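Local coordinates for HpcH/HpaI aldolase (Desulfitobacterium hafniense, PDB 3QZ6), which belongs to the HpcH/HpaI aldolase/citrate lyase family and adopts a TIM-barrel fold, with a closed parallel barrel of eight strands ringed by helices, at residues A[79-84]-A[90-95]; A[106-111]-A[115-120]; A[171-176]-A[198-203]; A[192-197]-A[222-227]. All coordinates share one frame; numbering follows the deposited sequence.

Contact 1 (A[79-84]-A[90-95]); sequences AHVQRL and EGFMIP
Phe92 makes a buried, apolar helix-on-strand contact with Val81 and Leu84 in the layer between the barrel wall and its outer helices. The segments belong to helix 78-87 and strand 91-94. Their axes come within 9.6 Å, and their directions differ by 154°, so helix and strand run roughly antiparallel.

One ring carries the contact. Phe92 leaves the strand toward the helix and pushes the far end of its ring between two helix side chains. Val81 lies on one flank, with CG1 3.8 Å from Phe92 CE2. This branch of Val81 stands opposite its own backbone N (chi1 173°), which turns it to that side of the ring. Leu84 lies on the other flank. Its CB is 3.8 Å from Phe92 CE1, and its CD1 meets the same carbon at 3.8 Å, in the plane of the ring. The tip of the ring meets the helix backbone between them: Phe92 CZ is 3.7 Å from Val81 O. That oxygen lies near the ring plane, so it faces the C-H rim of the ring. Leu84 and Val81 O thus meet the ring at its edge, while Val81 CG1 adds an apolar contact at CE2.

The contact has wider cover. Val81 also packs on Leu109 and Ala110 of helix 100-110, and Leu84 on Phe52 and Ile55 of helix 52-65. Phe92 continues onto Ile146 of the next strand. This is the packing of a right-handed beta-alpha-beta unit, here strand 68-72, helix 78-87 and strand 91-94, as repeated around a TIM barrel.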
loop_
_atom_site.group_PDB
_atom_site.type_symbol
_atom_site.label_atom_id
_atom_site.label_comp_id
_atom_site.label_asym_id
_atom_site.label_seq_id
_atom_site.Cartn_x
_atom_site.Cartn_y
_atom_site.Cartn_z
ATOM N N ALA A 79 5.107 10.322 -27.206
ATOM C CA ALA A 79 4.279 9.241 -26.662
ATOM C C ALA A 79 4.036 9.434 -25.163
ATOM O O ALA A 79 2.910 9.279 -24.686
ATOM C CB ALA A 79 4.913 7.880 -26.927
ATOM N N HIS A 80 5.080 9.783 -24.411
ATOM C CA HIS A 80 4.887 9.988 -22.970
ATOM C C HIS A 80 4.212 11.315 -22.669
ATOM O O HIS A 80 3.216 11.368 -21.949
ATOM C CB HIS A 80 6.210 9.890 -22.213
ATOM C CG HIS A 80 6.742 8.493 -22.147
ATOM N ND1 HIS A 80 7.480 7.928 -23.166
ATOM C CD2 HIS A 80 6.592 7.526 -21.208
ATOM C CE1 HIS A 80 7.795 6.686 -22.841
ATOM N NE2 HIS A 80 7.265 6.415 -21.661
ATOM N N VAL A 81 4.753 12.391 -23.223
ATOM C CA VAL A 81 4.296 13.715 -22.826
ATOM C C VAL A 81 2.879 14.025 -23.300
ATOM O O VAL A 81 2.037 14.459 -22.520
ATOM C CB VAL A 81 5.277 14.809 -23.297
ATOM C CG1 VAL A 81 4.696 16.184 -23.014
ATOM C CG2 VAL A 81 6.635 14.622 -22.591
ATOM N N GLN A 82 2.615 13.803 -24.582
ATOM C CA GLN A 82 1.299 14.111 -25.129
ATOM C C GLN A 82 0.212 13.280 -24.441
ATOM O O GLN A 82 -0.794 13.818 -23.984
ATOM C CB GLN A 82 1.271 13.863 -26.643
ATOM C CG GLN A 82 -0.094 14.093 -27.279
ATOM C CD GLN A 82 -0.350 15.566 -27.556
ATOM O OE1 GLN A 82 0.533 16.276 -28.035
ATOM N NE2 GLN A 82 -1.548 16.034 -27.236
ATOM N N ARG A 83 0.407 11.969 -24.365
ATOM C CA ARG A 83 -0.641 11.102 -23.829
ATOM C C ARG A 83 -0.912 11.375 -22.356
ATOM O O ARG A 83 -2.066 11.410 -21.929
ATOM C CB ARG A 83 -0.297 9.622 -24.023
ATOM C CG ARG A 83 -0.104 9.208 -25.494
ATOM C CD ARG A 83 0.176 7.701 -25.591
ATOM N NE ARG A 83 -1.044 6.924 -25.352
ATOM C CZ ARG A 83 -1.116 5.599 -25.412
ATOM N NH1 ARG A 83 -0.020 4.880 -25.667
ATOM N NH2 ARG A 83 -2.286 4.992 -25.203
ATOM N N LEU A 84 0.145 11.538 -21.569
ATOM C CA LEU A 84 -0.053 11.669 -20.134
ATOM C C LEU A 84 -0.729 12.987 -19.784
ATOM O O LEU A 84 -1.557 13.024 -18.880
ATOM C CB LEU A 84 1.259 11.488 -19.358
ATOM C CG LEU A 84 1.795 10.045 -19.373
ATOM C CD1 LEU A 84 3.210 9.987 -18.809
ATOM C CD2 LEU A 84 0.860 9.092 -18.620
ATOM N N GLU A 90 -0.986 16.392 -14.258
ATOM C CA GLU A 90 -0.757 17.840 -14.312
ATOM C C GLU A 90 0.632 18.156 -14.838
ATOM O O GLU A 90 0.938 19.302 -15.204
ATOM C CB GLU A 90 -0.959 18.489 -12.940
ATOM C CG GLU A 90 -2.406 18.437 -12.448
ATOM C CD GLU A 90 -2.679 19.442 -11.340
ATOM O OE1 GLU A 90 -1.894 20.401 -11.200
ATOM O OE2 GLU A 90 -3.676 19.276 -10.605
ATOM N N GLY A 91 1.485 17.140 -14.879
ATOM C CA GLY A 91 2.830 17.371 -15.373
ATOM C C GLY A 91 3.818 16.307 -14.963
ATOM O O GLY A 91 3.436 15.178 -14.616
ATOM N N PHE A 92 5.093 16.684 -14.975
ATOM C CA PHE A 92 6.169 15.705 -14.968
ATOM C C PHE A 92 7.326 16.040 -14.053
ATOM O O PHE A 92 7.641 17.203 -13.817
ATOM C CB PHE A 92 6.728 15.578 -16.386
ATOM C CG PHE A 92 5.696 15.233 -17.399
ATOM C CD1 PHE A 92 5.164 13.952 -17.447
ATOM C CD2 PHE A 92 5.237 16.190 -18.291
ATOM C CE1 PHE A 92 4.184 13.632 -18.376
ATOM C CE2 PHE A 92 4.265 15.883 -19.218
ATOM C CZ PHE A 92 3.739 14.601 -19.270
HETATM N N MSE A 93 7.972 14.992 -13.562
HETATM C CA MSE A 93 9.329 15.121 -13.076
HETATM C C MSE A 93 10.202 14.459 -14.131
HETATM O O MSE A 93 10.045 13.269 -14.416
HETATM C CB MSE A 93 9.500 14.429 -11.728
HETATM C CG MSE A 93 10.931 14.492 -11.191
HETATM SE SE MSE A 93 11.063 13.843 -9.334
HETATM C CE MSE A 93 10.634 12.001 -9.658
ATOM N N ILE A 94 11.087 15.242 -14.739
ATOM C CA ILE A 94 11.977 14.737 -15.776
ATOM C C ILE A 94 13.287 14.301 -15.123
ATOM O O ILE A 94 13.981 15.116 -14.515
ATOM C CB ILE A 94 12.284 15.836 -16.827
ATOM C CG1 ILE A 94 10.982 16.453 -17.360
ATOM C CG2 ILE A 94 13.117 15.262 -17.972
ATOM C CD1 ILE A 94 10.059 15.419 -18.015
ATOM N N PRO A 95 13.639 13.017 -15.247
ATOM C CA PRO A 95 14.792 12.505 -14.488
ATOM C C PRO A 95 16.127 12.792 -15.165
ATOM O O PRO A 95 16.170 12.907 -16.387
ATOM C CB PRO A 95 14.542 10.992 -14.468
ATOM C CG PRO A 95 13.812 10.734 -15.775
ATOM C CD PRO A 95 12.925 11.949 -15.979
#

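Contact 2 (A[106-111]-A[115-120]); sequences TVRLAK and LGERGV
The Arg108 guanidinium meets Glu117 OE1 at its edge, while the Arg118 guanidinium has a water in plane at its edge. Ala110 O approaches the Arg118 group obliquely. In the salt bridge, Arg108 NH1 donates to Glu117 OE1 at 2.7 Å. The bond is bent, and the guanidinium and carboxylate planes stand 69° apart. OE1 is met on its anti side, so the two groups do not form a flat, two-pronged pair. The chain bends at chi3, and the turn about the next bond (chi4 82°) swings NH1 back to Glu117. Glu105 binds Arg108 NH2, so this arginine bridges two acids.

The two backbone bonds are straighter. Glu117 N donates to Arg108 O at 2.7 Å, almost straight (174°) and in the carbonyl plane. Arg118 N donates to Lys111 O at 2.9 Å from above the carbonyl plane. Gly116 passes close to both carbonyls; its CA is 3.6 Å from Arg108 O. Leu115 CB packs on Lys111 CB at 3.8 Å.

Arg118 runs extended past the helix end. Its NH1 gives a hydrogen bond to the water, which in turn donates to Ala110 O at 2.7 Å. Its NH2 forms a salt bridge with Asp86. The arrangement is a helix C-terminus whose following loop folds back to bind a carbonyl of the last turn (Arg108) and that of the first residue beyond it (Lys111), here at the end of helix 100-110 on the outside of the TIM barrel.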
loop_
_atom_site.group_PDB
_atom_site.type_symbol
_atom_site.label_atom_id
_atom_site.label_comp_id
_atom_site.label_asym_id
_atom_site.label_seq_id
_atom_site.Cartn_x
_atom_site.Cartn_y
_atom_site.Cartn_z
ATOM N N THR A 106 11.109 19.013 -23.659
ATOM C CA THR A 106 9.983 18.752 -22.765
ATOM C C THR A 106 8.910 19.834 -22.902
ATOM O O THR A 106 7.723 19.542 -23.065
ATOM C CB THR A 106 10.414 18.683 -21.302
ATOM O OG1 THR A 106 11.404 17.658 -21.143
ATOM C CG2 THR A 106 9.207 18.349 -20.429
ATOM N N VAL A 107 9.332 21.087 -22.854
ATOM C CA VAL A 107 8.396 22.195 -22.986
ATOM C C VAL A 107 7.726 22.226 -24.373
ATOM O O VAL A 107 6.524 22.474 -24.483
ATOM C CB VAL A 107 9.081 23.540 -22.673
ATOM C CG1 VAL A 107 8.145 24.714 -23.001
ATOM C CG2 VAL A 107 9.505 23.570 -21.203
ATOM N N ARG A 108 8.491 21.962 -25.427
ATOM C CA ARG A 108 7.907 21.923 -26.774
ATOM C C ARG A 108 6.765 20.902 -26.867
ATOM O O ARG A 108 5.743 21.146 -27.511
ATOM C CB ARG A 108 8.965 21.586 -27.823
ATOM C CG ARG A 108 8.448 21.677 -29.276
ATOM C CD ARG A 108 9.500 21.228 -30.303
ATOM N NE ARG A 108 9.819 19.798 -30.201
ATOM C CZ ARG A 108 9.097 18.817 -30.742
ATOM N NH1 ARG A 108 7.997 19.088 -31.434
ATOM N NH2 ARG A 108 9.475 17.555 -30.594
ATOM N N LEU A 109 6.943 19.751 -26.227
ATOM C CA LEU A 109 5.941 18.693 -26.303
ATOM C C LEU A 109 4.755 18.952 -25.390
ATOM O O LEU A 109 3.652 18.469 -25.642
ATOM C CB LEU A 109 6.570 17.352 -25.951
ATOM C CG LEU A 109 7.592 16.801 -26.953
ATOM C CD1 LEU A 109 8.329 15.610 -26.348
ATOM C CD2 LEU A 109 6.923 16.407 -28.273
ATOM N N ALA A 110 4.986 19.733 -24.341
ATOM C CA ALA A 110 4.020 19.874 -23.250
ATOM C C ALA A 110 3.097 21.077 -23.392
ATOM O O ALA A 110 2.042 21.125 -22.759
ATOM C CB ALA A 110 4.754 19.950 -21.921
ATOM N N LYS A 111 3.505 22.056 -24.193
ATOM C CA LYS A 111 2.754 23.310 -24.302
ATOM C C LYS A 111 2.054 23.429 -25.649
ATOM O O LYS A 111 2.630 23.095 -26.684
ATOM C CB LYS A 111 3.691 24.519 -24.135
ATOM C CG LYS A 111 4.315 24.656 -22.769
ATOM C CD LYS A 111 3.280 24.995 -21.719
ATOM C CE LYS A 111 3.843 24.833 -20.316
ATOM N NZ LYS A 111 4.501 26.055 -19.823
ATOM N N LEU A 115 3.481 28.447 -27.350
ATOM C CA LEU A 115 4.567 28.124 -26.429
ATOM C C LEU A 115 5.203 26.763 -26.718
ATOM O O LEU A 115 6.291 26.464 -26.224
ATOM C CB LEU A 115 4.088 28.198 -24.981
ATOM C CG LEU A 115 3.640 29.579 -24.485
ATOM C CD1 LEU A 115 3.204 29.524 -23.009
ATOM C CD2 LEU A 115 4.749 30.617 -24.683
ATOM N N GLY A 116 4.524 25.949 -27.523
ATOM C CA GLY A 116 4.996 24.606 -27.835
ATOM C C GLY A 116 4.184 24.002 -28.966
ATOM O O GLY A 116 3.424 24.706 -29.634
ATOM N N GLU A 117 4.334 22.698 -29.176
ATOM C CA GLU A 117 3.687 22.024 -30.290
ATOM C C GLU A 117 2.777 20.879 -29.832
ATOM O O GLU A 117 2.507 19.946 -30.593
ATOM C CB GLU A 117 4.751 21.543 -31.299
ATOM C CG GLU A 117 5.492 22.749 -31.927
ATOM C CD GLU A 117 6.740 22.399 -32.737
ATOM O OE1 GLU A 117 7.132 21.221 -32.805
ATOM O OE2 GLU A 117 7.339 23.334 -33.310
ATOM N N ARG A 118 2.294 20.956 -28.594
ATOM C CA ARG A 118 1.344 19.957 -28.094
ATOM C C ARG A 118 0.095 19.945 -28.983
ATOM O O ARG A 118 -0.460 21.001 -29.292
ATOM C CB ARG A 118 0.937 20.277 -26.645
ATOM C CG ARG A 118 0.017 19.219 -26.023
ATOM C CD ARG A 118 -0.475 19.610 -24.622
ATOM N NE ARG A 118 -1.522 18.691 -24.162
ATOM C CZ ARG A 118 -2.226 18.847 -23.045
ATOM N NH1 ARG A 118 -1.995 19.881 -22.237
ATOM N NH2 ARG A 118 -3.161 17.964 -22.729
ATOM N N GLY A 119 -0.352 18.758 -29.380
ATOM C CA GLY A 119 -1.557 18.626 -30.182
ATOM C C GLY A 119 -2.811 18.802 -29.348
ATOM O O GLY A 119 -2.842 18.420 -28.184
ATOM N N VAL A 120 -3.848 19.380 -29.945
ATOM C CA VAL A 120 -5.086 19.675 -29.235
ATOM C C VAL A 120 -6.101 18.557 -29.470
ATOM O O VAL A 120 -6.620 18.403 -30.573
ATOM C CB VAL A 120 -5.702 21.019 -29.701
ATOM C CG1 VAL A 120 -6.911 21.370 -28.850
ATOM C CG2 VAL A 120 -4.662 22.152 -29.638
HETATM O O HOH W 1 -0.357 22.263 -22.433
#

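Contact 3 (A[171-176]-A[198-203]); sequences VIFGPR and EKVYRA
Tyr201 packs on Phe173 from a helix segment whose shorter backbone bond runs from Arg202 N to Glu198 O, 3.0 Å. The polar end of Tyr201 is bound elsewhere: its OH is hydrogen-bonded to Gly212 O of the neighbouring strand. The setting is the TIM barrel, where helix 191-207 covers strand 170-173 and leads on to strand 210-215. Helix and strand segments are close to antiparallel, at 174°, with axes 9.6 Å apart.

The contact between the segments is apolar. Phe173 points from the strand at the helix, and its ring rim reaches two residues there. Phe173 CE1 meets Val200 CB at 3.6 Å, in the plane of the ring. The two side chains come at each other from opposite directions. On the other rim, Phe173 CE2 meets Tyr201 CE1 at 3.6 Å. The two rings meet obliquely, with planes at 41° and centroids 5.6 Å apart. Tyr201 starts out across the helix surface, but its CG lies opposite the carbonyl carbon (chi1 -85°), and this carries the far end of the ring toward the strand.

Tyr197, one helical turn earlier, also lays its ring near Phe173. Ile159 and Leu163 of helix 159-163 touch Val200 and Val171, respectively. Every touching residue is buried. Two residues before Phe173 on the strand, Val171 faces the helix as well. Both its methyls face one methyl of Val200, with Val171 CG2 3.8 Å from Val200 CG1.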
loop_
_atom_site.group_PDB
_atom_site.type_symbol
_atom_site.label_atom_id
_atom_site.label_comp_id
_atom_site.label_asym_id
_atom_site.label_seq_id
_atom_site.Cartn_x
_atom_site.Cartn_y
_atom_site.Cartn_z
ATOM N N VAL A 171 12.721 22.759 -9.694
ATOM C CA VAL A 171 13.870 21.864 -9.748
ATOM C C VAL A 171 13.915 21.005 -8.484
ATOM O O VAL A 171 13.512 21.444 -7.406
ATOM C CB VAL A 171 15.194 22.656 -9.924
ATOM C CG1 VAL A 171 15.483 23.503 -8.694
ATOM C CG2 VAL A 171 16.349 21.710 -10.206
ATOM N N ILE A 172 14.383 19.771 -8.630
ATOM C CA ILE A 172 14.483 18.855 -7.504
ATOM C C ILE A 172 15.707 17.955 -7.716
ATOM O O ILE A 172 16.390 18.070 -8.733
ATOM C CB ILE A 172 13.154 18.059 -7.305
ATOM C CG1 ILE A 172 13.078 17.454 -5.908
ATOM C CG2 ILE A 172 12.973 16.990 -8.369
ATOM C CD1 ILE A 172 11.662 17.006 -5.529
ATOM N N PHE A 173 16.003 17.091 -6.751
ATOM C CA PHE A 173 17.182 16.232 -6.829
ATOM C C PHE A 173 16.835 14.752 -6.794
ATOM O O PHE A 173 15.801 14.357 -6.243
ATOM C CB PHE A 173 18.120 16.541 -5.665
ATOM C CG PHE A 173 18.395 18.002 -5.508
ATOM C CD1 PHE A 173 19.282 18.641 -6.358
ATOM C CD2 PHE A 173 17.733 18.742 -4.544
ATOM C CE1 PHE A 173 19.524 19.994 -6.238
ATOM C CE2 PHE A 173 17.969 20.098 -4.414
ATOM C CZ PHE A 173 18.865 20.724 -5.264
ATOM N N GLY A 174 17.720 13.943 -7.368
ATOM C CA GLY A 174 17.689 12.498 -7.193
ATOM C C GLY A 174 18.931 12.132 -6.403
ATOM O O GLY A 174 19.997 11.921 -6.975
ATOM N N PRO A 175 18.811 12.085 -5.073
ATOM C CA PRO A 175 20.008 11.990 -4.222
ATOM C C PRO A 175 20.833 10.721 -4.444
ATOM O O PRO A 175 22.059 10.769 -4.360
ATOM C CB PRO A 175 19.434 12.022 -2.802
ATOM C CG PRO A 175 18.094 12.662 -2.941
ATOM C CD PRO A 175 17.577 12.239 -4.285
ATOM N N ARG A 176 20.183 9.596 -4.716
ATOM C CA ARG A 176 20.923 8.355 -4.872
ATOM C C ARG A 176 21.830 8.414 -6.100
ATOM O O ARG A 176 23.023 8.112 -6.012
ATOM C CB ARG A 176 19.979 7.152 -4.965
ATOM C CG ARG A 176 20.711 5.801 -5.048
ATOM C CD ARG A 176 19.752 4.646 -4.765
ATOM N NE ARG A 176 19.248 4.728 -3.399
ATOM C CZ ARG A 176 18.014 4.395 -3.027
ATOM N NH1 ARG A 176 17.147 3.942 -3.919
ATOM N NH2 ARG A 176 17.648 4.507 -1.754
ATOM N N GLU A 198 22.886 23.318 -2.616
ATOM C CA GLU A 198 23.016 24.759 -2.417
ATOM C C GLU A 198 23.268 25.475 -3.735
ATOM O O GLU A 198 22.666 26.517 -4.006
ATOM C CB GLU A 198 24.143 25.082 -1.425
ATOM C CG GLU A 198 23.922 24.577 0.000
ATOM C CD GLU A 198 22.992 25.470 0.814
ATOM O OE1 GLU A 198 22.213 26.240 0.210
ATOM O OE2 GLU A 198 23.044 25.400 2.064
ATOM N N LYS A 199 24.173 24.925 -4.541
ATOM C CA LYS A 199 24.496 25.524 -5.834
ATOM C C LYS A 199 23.256 25.580 -6.704
ATOM O O LYS A 199 22.996 26.577 -7.367
ATOM C CB LYS A 199 25.592 24.742 -6.558
ATOM C CG LYS A 199 26.996 25.012 -6.053
ATOM C CD LYS A 199 28.019 24.154 -6.783
ATOM C CE LYS A 199 29.416 24.377 -6.221
ATOM N NZ LYS A 199 30.396 23.419 -6.788
ATOM N N VAL A 200 22.482 24.504 -6.705
ATOM C CA VAL A 200 21.288 24.471 -7.534
ATOM C C VAL A 200 20.233 25.452 -7.025
ATOM O O VAL A 200 19.583 26.141 -7.809
ATOM C CB VAL A 200 20.694 23.049 -7.622
ATOM C CG1 VAL A 200 19.322 23.095 -8.318
ATOM C CG2 VAL A 200 21.667 22.134 -8.358
ATOM N N TYR A 201 20.064 25.519 -5.712
ATOM C CA TYR A 201 19.093 26.450 -5.140
ATOM C C TYR A 201 19.435 27.916 -5.480
ATOM O O TYR A 201 18.554 28.721 -5.791
ATOM C CB TYR A 201 18.988 26.253 -3.625
ATOM C CG TYR A 201 18.031 25.146 -3.202
ATOM C CD1 TYR A 201 17.444 24.300 -4.133
ATOM C CD2 TYR A 201 17.705 24.971 -1.866
ATOM C CE1 TYR A 201 16.557 23.294 -3.735
ATOM C CE2 TYR A 201 16.835 23.974 -1.456
ATOM C CZ TYR A 201 16.266 23.137 -2.392
ATOM O OH TYR A 201 15.393 22.164 -1.962
ATOM N N ARG A 202 20.714 28.264 -5.438
ATOM C CA ARG A 202 21.109 29.624 -5.818
ATOM C C ARG A 202 20.747 29.924 -7.272
ATOM O O ARG A 202 20.280 31.017 -7.588
ATOM C CB ARG A 202 22.599 29.846 -5.584
ATOM C CG ARG A 202 22.963 29.995 -4.122
ATOM C CD ARG A 202 24.452 30.221 -3.965
ATOM N NE ARG A 202 25.014 29.312 -2.980
ATOM C CZ ARG A 202 26.014 28.483 -3.233
ATOM N NH1 ARG A 202 26.562 28.474 -4.432
ATOM N NH2 ARG A 202 26.468 27.672 -2.286
ATOM N N ALA A 203 20.946 28.948 -8.155
ATOM C CA ALA A 203 20.563 29.132 -9.552
ATOM C C ALA A 203 19.049 29.237 -9.704
ATOM O O ALA A 203 18.543 30.041 -10.493
ATOM C CB ALA A 203 21.120 28.004 -10.424
#

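Contact 4 (A[192-197]-A[222-227]); sequences KVYECY and MGWAVE
An aromatic cluster of Tyr194, Tyr197 and Trp224 joins helix 191-207 to the short helix 223-227 on the outside of the TIM barrel. Its centre is an edge-to-face (T-shaped) pair. The edge of Tyr194 points at the face of Trp224, with planes at 72° and the Tyr194 ring centroid 4.7 Å from that of the five-membered ring of Trp224. Tyr194 CD2 is the nearest atom. It sits 3.4 Å from Trp224 CE2, above the indole and toward its rim. Tyr194 CE2 follows at 3.6 Å from Trp224 CD2. So one C-H edge of the tyrosine lies along the bond shared by the two indole rings.

Trp224 reaches across because its CG stands opposite the backbone N (chi1 -174°). The far end of its six-membered ring meets Tyr197, with Trp224 CH2 3.6 Å from Tyr197 CB. The two tyrosines also touch: Tyr197 CE2 lies 4.1 Å above the Tyr194 plane, over the ring centre.

Other groups enlarge the cluster. Phe213 of strand 210-215 meets both Tyr197 and Trp224, and Arg228 makes a cation-pi contact with Trp224. Beside the cluster, Met222 and Val226 pack on Leu256 and Pro257 of the second subunit.

The Tyr194 hydroxyl is hydrogen-bonded to Glu189. Between the two segments the contact is apolar and aromatic. The weakly positive C-H edge of Tyr194 meets the electron-rich face of Trp224, an arrangement that probably adds a small electrostatic gain to the burial of the rings.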
loop_
_atom_site.group_PDB
_atom_site.type_symbol
_atom_site.label_atom_id
_atom_site.label_comp_id
_atom_site.label_asym_id
_atom_site.label_seq_id
_atom_site.Cartn_x
_atom_site.Cartn_y
_atom_site.Cartn_z
ATOM N N LYS A 192 29.172 16.887 0.513
ATOM C CA LYS A 192 29.307 17.149 -0.925
ATOM C C LYS A 192 27.947 17.178 -1.627
ATOM O O LYS A 192 27.736 17.933 -2.574
ATOM C CB LYS A 192 30.219 16.118 -1.597
ATOM C CG LYS A 192 31.707 16.299 -1.310
ATOM C CD LYS A 192 32.515 15.131 -1.879
ATOM C CE LYS A 192 33.315 15.530 -3.114
ATOM N NZ LYS A 192 33.574 14.357 -4.004
ATOM N N VAL A 193 27.025 16.345 -1.162
ATOM C CA VAL A 193 25.687 16.319 -1.729
ATOM C C VAL A 193 24.969 17.636 -1.428
ATOM O O VAL A 193 24.394 18.255 -2.319
ATOM C CB VAL A 193 24.877 15.114 -1.200
ATOM C CG1 VAL A 193 23.427 15.212 -1.620
ATOM C CG2 VAL A 193 25.491 13.810 -1.693
ATOM N N TYR A 194 25.022 18.072 -0.175
ATOM C CA TYR A 194 24.416 19.344 0.206
ATOM C C TYR A 194 25.037 20.563 -0.501
ATOM O O TYR A 194 24.338 21.526 -0.808
ATOM C CB TYR A 194 24.408 19.506 1.734
ATOM C CG TYR A 194 23.267 18.748 2.364
ATOM C CD1 TYR A 194 23.424 17.431 2.770
ATOM C CD2 TYR A 194 22.016 19.329 2.504
ATOM C CE1 TYR A 194 22.376 16.726 3.321
ATOM C CE2 TYR A 194 20.961 18.630 3.053
ATOM C CZ TYR A 194 21.148 17.330 3.462
ATOM O OH TYR A 194 20.103 16.623 4.010
ATOM N N GLU A 195 26.334 20.511 -0.783
ATOM C CA GLU A 195 26.974 21.562 -1.578
ATOM C C GLU A 195 26.299 21.684 -2.937
ATOM O O GLU A 195 26.012 22.789 -3.397
ATOM C CB GLU A 195 28.457 21.264 -1.793
ATOM C CG GLU A 195 29.336 21.459 -0.574
ATOM C CD GLU A 195 30.788 21.102 -0.852
ATOM O OE1 GLU A 195 31.240 21.296 -2.004
ATOM O OE2 GLU A 195 31.470 20.616 0.079
ATOM N N CYS A 196 26.059 20.544 -3.587
ATOM C CA CYS A 196 25.342 20.538 -4.858
ATOM C C CYS A 196 23.955 21.164 -4.707
ATOM O O CYS A 196 23.545 22.004 -5.510
ATOM C CB CYS A 196 25.210 19.110 -5.412
ATOM S SG CYS A 196 26.765 18.352 -5.947
ATOM N N TYR A 197 23.223 20.747 -3.680
ATOM C CA TYR A 197 21.882 21.287 -3.464
ATOM C C TYR A 197 21.936 22.805 -3.396
ATOM O O TYR A 197 21.133 23.495 -4.025
ATOM C CB TYR A 197 21.281 20.758 -2.162
ATOM C CG TYR A 197 21.014 19.271 -2.126
ATOM C CD1 TYR A 197 20.950 18.516 -3.294
ATOM C CD2 TYR A 197 20.813 18.623 -0.913
ATOM C CE1 TYR A 197 20.693 17.148 -3.245
ATOM C CE2 TYR A 197 20.555 17.269 -0.856
ATOM C CZ TYR A 197 20.490 16.539 -2.019
ATOM O OH TYR A 197 20.240 15.189 -1.929
HETATM N N MSE A 222 13.116 17.248 6.205
HETATM C CA MSE A 222 12.593 18.231 5.260
HETATM C C MSE A 222 12.807 19.664 5.773
HETATM O O MSE A 222 12.692 20.621 5.018
HETATM C CB MSE A 222 11.104 17.997 4.977
HETATM C CG MSE A 222 10.593 18.786 3.773
HETATM SE SE MSE A 222 11.108 17.981 2.049
HETATM C CE MSE A 222 10.075 16.361 2.348
ATOM N N GLY A 223 13.108 19.802 7.060
ATOM C CA GLY A 223 13.319 21.113 7.654
ATOM C C GLY A 223 14.356 21.918 6.893
ATOM O O GLY A 223 14.188 23.121 6.671
ATOM N N TRP A 224 15.424 21.241 6.477
ATOM C CA TRP A 224 16.508 21.874 5.737
ATOM C C TRP A 224 15.992 22.604 4.500
ATOM O O TRP A 224 16.398 23.732 4.220
ATOM C CB TRP A 224 17.548 20.828 5.324
ATOM C CG TRP A 224 18.775 21.413 4.682
ATOM C CD1 TRP A 224 19.926 21.798 5.310
ATOM C CD2 TRP A 224 18.972 21.680 3.286
ATOM N NE1 TRP A 224 20.823 22.282 4.391
ATOM C CE2 TRP A 224 20.262 22.220 3.144
ATOM C CE3 TRP A 224 18.182 21.510 2.146
ATOM C CZ2 TRP A 224 20.782 22.595 1.904
ATOM C CZ3 TRP A 224 18.699 21.888 0.915
ATOM C CH2 TRP A 224 19.985 22.422 0.805
ATOM N N ALA A 225 15.099 21.956 3.756
ATOM C CA ALA A 225 14.587 22.529 2.515
ATOM C C ALA A 225 13.589 23.643 2.801
ATOM O O ALA A 225 13.566 24.676 2.120
ATOM C CB ALA A 225 13.931 21.434 1.663
ATOM N N VAL A 226 12.752 23.424 3.807
ATOM C CA VAL A 226 11.737 24.407 4.169
ATOM C C VAL A 226 12.382 25.730 4.607
ATOM O O VAL A 226 11.939 26.811 4.204
ATOM C CB VAL A 226 10.789 23.852 5.251
ATOM C CG1 VAL A 226 9.927 24.963 5.846
ATOM C CG2 VAL A 226 9.911 22.731 4.656
ATOM N N GLU A 227 13.441 25.640 5.408
ATOM C CA GLU A 227 14.223 26.825 5.799
ATOM C C GLU A 227 14.677 27.631 4.585
ATOM O O GLU A 227 14.792 28.859 4.637
ATOM C CB GLU A 227 15.485 26.408 6.560
ATOM C CG GLU A 227 15.318 26.171 8.039
ATOM C CD GLU A 227 16.642 25.847 8.714
ATOM O OE1 GLU A 227 17.604 25.470 8.004
ATOM O OE2 GLU A 227 16.720 25.976 9.953
#

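Overall arrangement
The four contacts lie around one barrel and form two pairs. Contacts 1 and 2 have centres about 11 Å apart and share a border: Gln82 NE2 probably bonds to Gly119 O at 2.9 Å, and Val81 CG1 packs 3.6 Å from Leu109 O. Contacts 3 and 4 are closer still, with centres about 8 Å apart. Both use helix 191-207, and Phe173 CG lies 3.3 Å from Tyr197 CE1. The pairs meet inside the barrel, where Met93 SE touches Ile172 CG2 at 3.8 Å. Contacts 2 and 4 lie on opposite sides of the chain's centre, about 32 Å apart between centres.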